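Local coordinates for protein putative NADPH:quinone reductase (Bacillus thuringiensis, PDB 3GMS) that is of unknown function but, as a putative NADPH:quinone reductase of the zinc-binding dehydrogenase family, probably reduces quinones with NADPH, at residues 140-152 with 209-221. Sequence-based numbering, arbitrary orientation.
Sequences LNLQRNDVLLVNA and TNGIGADAAIDSI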
loop_
_atom_site.group_PDB
_atom_site.type_symbol
_atom_site.label_atom_id
_atom_site.label_comp_id
_atom_site.label_asym_id
_atom_site.label_seq_id
_atom_site.Cartn_x
_atom_site.Cartn_y
_atom_site.Cartn_z
ATOM N N LEU A 140 14.123 -8.082 -0.442
ATOM C CA LEU A 140 15.444 -7.675 0.047
ATOM C C LEU A 140 16.024 -8.687 1.032
ATOM O O LEU A 140 17.244 -8.733 1.209
ATOM C CB LEU A 140 15.401 -6.291 0.692
ATOM C CG LEU A 140 14.953 -5.096 -0.147
ATOM C CD1 LEU A 140 14.773 -3.891 0.787
ATOM C CD2 LEU A 140 15.928 -4.749 -1.287
ATOM N N ASN A 141 15.160 -9.478 1.659
ATOM C CA ASN A 141 15.540 -10.418 2.704
ATOM C C ASN A 141 16.576 -9.814 3.665
ATOM O O ASN A 141 17.719 -10.309 3.769
ATOM C CB ASN A 141 16.084 -11.709 2.095
ATOM C CG ASN A 141 16.302 -12.777 3.127
ATOM O OD1 ASN A 141 15.750 -12.719 4.234
ATOM N ND2 ASN A 141 17.118 -13.769 2.781
ATOM N N LEU A 142 16.165 -8.745 4.340
ATOM C CA LEU A 142 17.072 -7.982 5.204
ATOM C C LEU A 142 17.524 -8.829 6.376
ATOM O O LEU A 142 16.749 -9.567 6.990
ATOM C CB LEU A 142 16.427 -6.695 5.707
ATOM C CG LEU A 142 16.055 -5.641 4.640
ATOM C CD1 LEU A 142 15.072 -4.636 5.285
ATOM C CD2 LEU A 142 17.291 -4.968 4.017
ATOM N N GLN A 143 18.793 -8.658 6.710
ATOM C CA GLN A 143 19.421 -9.394 7.797
ATOM C C GLN A 143 19.570 -8.496 8.999
ATOM O O GLN A 143 19.517 -7.273 8.883
ATOM C CB GLN A 143 20.810 -9.912 7.351
ATOM C CG GLN A 143 20.759 -10.977 6.240
ATOM C CD GLN A 143 19.812 -12.134 6.559
ATOM O OE1 GLN A 143 19.993 -12.862 7.540
ATOM N NE2 GLN A 143 18.796 -12.312 5.724
ATOM N N ARG A 144 19.735 -9.106 10.169
ATOM C CA ARG A 144 19.987 -8.350 11.391
ATOM C C ARG A 144 21.069 -7.268 11.176
ATOM O O ARG A 144 22.133 -7.532 10.624
ATOM C CB ARG A 144 20.353 -9.300 12.552
ATOM C CG ARG A 144 20.701 -8.580 13.878
ATOM C CD ARG A 144 21.021 -9.574 15.031
ATOM N NE ARG A 144 19.815 -10.226 15.547
ATOM C CZ ARG A 144 18.985 -9.691 16.446
ATOM N NH1 ARG A 144 17.913 -10.369 16.829
ATOM N NH2 ARG A 144 19.212 -8.478 16.958
ATOM N N ASN A 145 20.745 -6.042 11.552
ATOM C CA ASN A 145 21.649 -4.889 11.451
ATOM C C ASN A 145 21.900 -4.319 10.051
ATOM O O ASN A 145 22.692 -3.382 9.891
ATOM C CB ASN A 145 22.965 -5.158 12.202
ATOM C CG ASN A 145 22.735 -5.386 13.683
ATOM O OD1 ASN A 145 21.900 -4.722 14.312
ATOM N ND2 ASN A 145 23.448 -6.347 14.241
ATOM N N ASP A 146 21.227 -4.845 9.026
ATOM C CA ASP A 146 21.354 -4.210 7.724
ATOM C C ASP A 146 20.865 -2.779 7.818
ATOM O O ASP A 146 19.996 -2.450 8.647
ATOM C CB ASP A 146 20.558 -4.928 6.605
ATOM C CG ASP A 146 21.244 -6.199 6.085
ATOM O OD1 ASP A 146 22.471 -6.380 6.296
ATOM O OD2 ASP A 146 20.540 -7.023 5.454
ATOM N N VAL A 147 21.412 -1.949 6.945
ATOM C CA VAL A 147 21.018 -0.559 6.832
ATOM C C VAL A 147 20.131 -0.346 5.595
ATOM O O VAL A 147 20.582 -0.528 4.449
ATOM C CB VAL A 147 22.223 0.306 6.756
ATOM C CG1 VAL A 147 21.825 1.744 6.734
ATOM C CG2 VAL A 147 23.120 -0.006 7.941
ATOM N N LEU A 148 18.864 0.020 5.851
ATOM C CA LEU A 148 17.859 0.242 4.792
ATOM C C LEU A 148 17.593 1.741 4.648
ATOM O O LEU A 148 17.389 2.423 5.675
ATOM C CB LEU A 148 16.546 -0.483 5.157
ATOM C CG LEU A 148 15.404 -0.239 4.167
ATOM C CD1 LEU A 148 15.767 -0.911 2.859
ATOM C CD2 LEU A 148 14.075 -0.790 4.719
ATOM N N LEU A 149 17.637 2.248 3.418
ATOM C CA LEU A 149 17.184 3.612 3.085
ATOM C C LEU A 149 15.769 3.533 2.501
ATOM O O LEU A 149 15.502 2.687 1.624
ATOM C CB LEU A 149 18.066 4.231 2.020
ATOM C CG LEU A 149 19.598 4.205 2.280
ATOM C CD1 LEU A 149 20.346 4.888 1.156
ATOM C CD2 LEU A 149 19.928 4.888 3.631
ATOM N N VAL A 150 14.886 4.428 2.952
ATOM C CA VAL A 150 13.527 4.533 2.380
ATOM C C VAL A 150 13.222 6.012 2.163
ATOM O O VAL A 150 13.188 6.787 3.134
ATOM C CB VAL A 150 12.477 3.924 3.316
ATOM C CG1 VAL A 150 11.048 4.069 2.675
ATOM C CG2 VAL A 150 12.779 2.423 3.585
ATOM N N ASN A 151 13.016 6.413 0.922
ATOM C CA ASN A 151 12.589 7.784 0.676
ATOM C C ASN A 151 11.066 7.958 0.667
ATOM O O ASN A 151 10.307 6.977 0.790
ATOM C CB ASN A 151 13.284 8.391 -0.565
ATOM C CG ASN A 151 12.864 7.727 -1.889
ATOM O OD1 ASN A 151 11.905 7.010 -1.927
ATOM N ND2 ASN A 151 13.598 7.989 -2.964
ATOM N N ALA A 152 10.610 9.200 0.493
ATOM C CA ALA A 152 9.189 9.549 0.730
ATOM C C ALA A 152 8.671 8.892 2.024
ATOM O O ALA A 152 7.550 8.371 2.079
ATOM C CB ALA A 152 8.318 9.158 -0.511
ATOM N N THR A 209 27.001 5.762 7.770
ATOM C CA THR A 209 27.507 4.417 7.503
ATOM C C THR A 209 29.040 4.326 7.511
ATOM O O THR A 209 29.596 3.314 7.072
ATOM C CB THR A 209 26.970 3.830 6.159
ATOM O OG1 THR A 209 27.310 4.701 5.067
ATOM C CG2 THR A 209 25.466 3.695 6.238
ATOM N N ASN A 210 29.706 5.369 8.017
ATOM C CA ASN A 210 31.182 5.338 8.110
ATOM C C ASN A 210 31.841 5.085 6.736
ATOM O O ASN A 210 32.813 4.303 6.620
ATOM C CB ASN A 210 31.642 4.254 9.104
ATOM C CG ASN A 210 31.128 4.494 10.520
ATOM O OD1 ASN A 210 31.230 5.595 11.047
ATOM N ND2 ASN A 210 30.562 3.450 11.133
ATOM N N GLY A 211 31.298 5.733 5.719
ATOM C CA GLY A 211 31.829 5.652 4.374
ATOM C C GLY A 211 31.571 4.375 3.600
ATOM O O GLY A 211 32.102 4.207 2.511
ATOM N N ILE A 212 30.730 3.498 4.124
ATOM C CA ILE A 212 30.514 2.198 3.500
ATOM C C ILE A 212 29.320 2.225 2.538
ATOM O O ILE A 212 29.295 1.519 1.537
ATOM C CB ILE A 212 30.293 1.111 4.568
ATOM C CG1 ILE A 212 31.572 0.836 5.361
ATOM C CG2 ILE A 212 29.790 -0.181 3.904
ATOM C CD1 ILE A 212 32.603 0.036 4.592
ATOM N N GLY A 213 28.334 3.059 2.855
ATOM C CA GLY A 213 27.040 3.085 2.151
ATOM C C GLY A 213 26.084 2.116 2.816
ATOM O O GLY A 213 26.500 1.258 3.610
ATOM N N ALA A 214 24.786 2.267 2.500
ATOM C CA ALA A 214 23.748 1.410 3.043
ATOM C C ALA A 214 23.692 0.084 2.299
ATOM O O ALA A 214 24.252 -0.033 1.211
ATOM C CB ALA A 214 22.392 2.119 2.929
ATOM N N ASP A 215 22.983 -0.879 2.891
ATOM C CA ASP A 215 22.832 -2.212 2.339
ATOM C C ASP A 215 21.731 -2.317 1.302
ATOM O O ASP A 215 21.887 -3.056 0.335
ATOM C CB ASP A 215 22.599 -3.227 3.430
ATOM C CG ASP A 215 23.764 -3.301 4.399
ATOM O OD1 ASP A 215 24.858 -3.739 3.973
ATOM O OD2 ASP A 215 23.599 -2.875 5.555
ATOM N N ALA A 216 20.632 -1.587 1.510
ATOM C CA ALA A 216 19.481 -1.654 0.614
ATOM C C ALA A 216 18.751 -0.314 0.590
ATOM O O ALA A 216 18.894 0.509 1.526
ATOM C CB ALA A 216 18.543 -2.771 1.043
ATOM N N ALA A 217 17.999 -0.068 -0.476
ATOM C CA ALA A 217 17.231 1.166 -0.589
ATOM C C ALA A 217 15.899 0.904 -1.273
ATOM O O ALA A 217 15.818 0.053 -2.179
ATOM C CB ALA A 217 17.984 2.225 -1.340
ATOM N N ILE A 218 14.870 1.606 -0.799
ATOM C CA ILE A 218 13.526 1.511 -1.394
ATOM C C ILE A 218 13.143 2.897 -1.856
ATOM O O ILE A 218 13.005 3.817 -1.034
ATOM C CB ILE A 218 12.503 0.878 -0.402
ATOM C CG1 ILE A 218 12.975 -0.546 -0.061
ATOM C CG2 ILE A 218 11.073 0.880 -1.037
ATOM C CD1 ILE A 218 12.033 -1.372 0.818
ATOM N N ASP A 219 13.012 3.024 -3.177
ATOM C CA ASP A 219 12.672 4.283 -3.844
ATOM C C ASP A 219 11.193 4.327 -4.267
ATOM O O ASP A 219 10.710 3.424 -4.974
ATOM C CB ASP A 219 13.604 4.448 -5.039
ATOM C CG ASP A 219 13.278 5.664 -5.917
ATOM O OD1 ASP A 219 12.888 6.730 -5.408
ATOM O OD2 ASP A 219 13.473 5.543 -7.143
ATOM N N SER A 220 10.515 5.377 -3.815
ATOM C CA SER A 220 9.129 5.672 -4.177
ATOM C C SER A 220 9.033 6.831 -5.166
ATOM O O SER A 220 7.962 7.097 -5.700
ATOM C CB SER A 220 8.316 6.038 -2.918
ATOM O OG SER A 220 8.222 4.919 -2.069
ATOM N N ILE A 221 10.152 7.521 -5.408
ATOM C CA ILE A 221 10.125 8.800 -6.125
ATOM C C ILE A 221 10.663 8.745 -7.541
ATOM O O ILE A 221 10.055 9.301 -8.460
ATOM C CB ILE A 221 10.954 9.883 -5.345
ATOM C CG1 ILE A 221 10.430 10.029 -3.906
ATOM C CG2 ILE A 221 10.915 11.247 -6.082
ATOM C CD1 ILE A 221 11.249 11.049 -3.037
HETATM O O HOH W 1 10.379 4.672 -0.576
#
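Asn151 closes the buried end of this strand pair by gripping 209-221 with both ends of its amide. Its OD1 takes the backbone N of Ser220 on a lone pair in the carbonyl plane (2.9 Å). ND2 gives an almost straight bond to Asp219 OD1 (2.8 Å), which lies in the plane of the amide; the carboxylate is turned 71° against it. Chi1 of 67° sets the amide between its own backbone N and carbonyl carbon. From the opposite face of the carboxylate, Ile221 N reaches the same OD1, forming an Asx turn, and Gly222 N adds a further bond. Strands 147-150 and 216-219 run parallel at the centre of the six-stranded Rossmann-type sheet, order 3-2-1-4-5-6, joined by Leu149 N to Ala216 O and Ile218 N to Leu149 O (2.7 Å). On one face Leu140 CD1 meets Ile218 CD1, and Leu142 and Leu148 close over Ala216 CB; on the other Leu149 packs CB to CB on Ala217, and its CG meets Ala214 CB, before the corner at 215, at 3.5 Å. The opposite end is more open: Asp215 OD2 uses its anti lone pair for Val147 N, although Asp146 OD1 stands 3.8 Å from that oxygen, a like-charge approach that the salt bridge from Asp215 OD1 to Arg234 may offset.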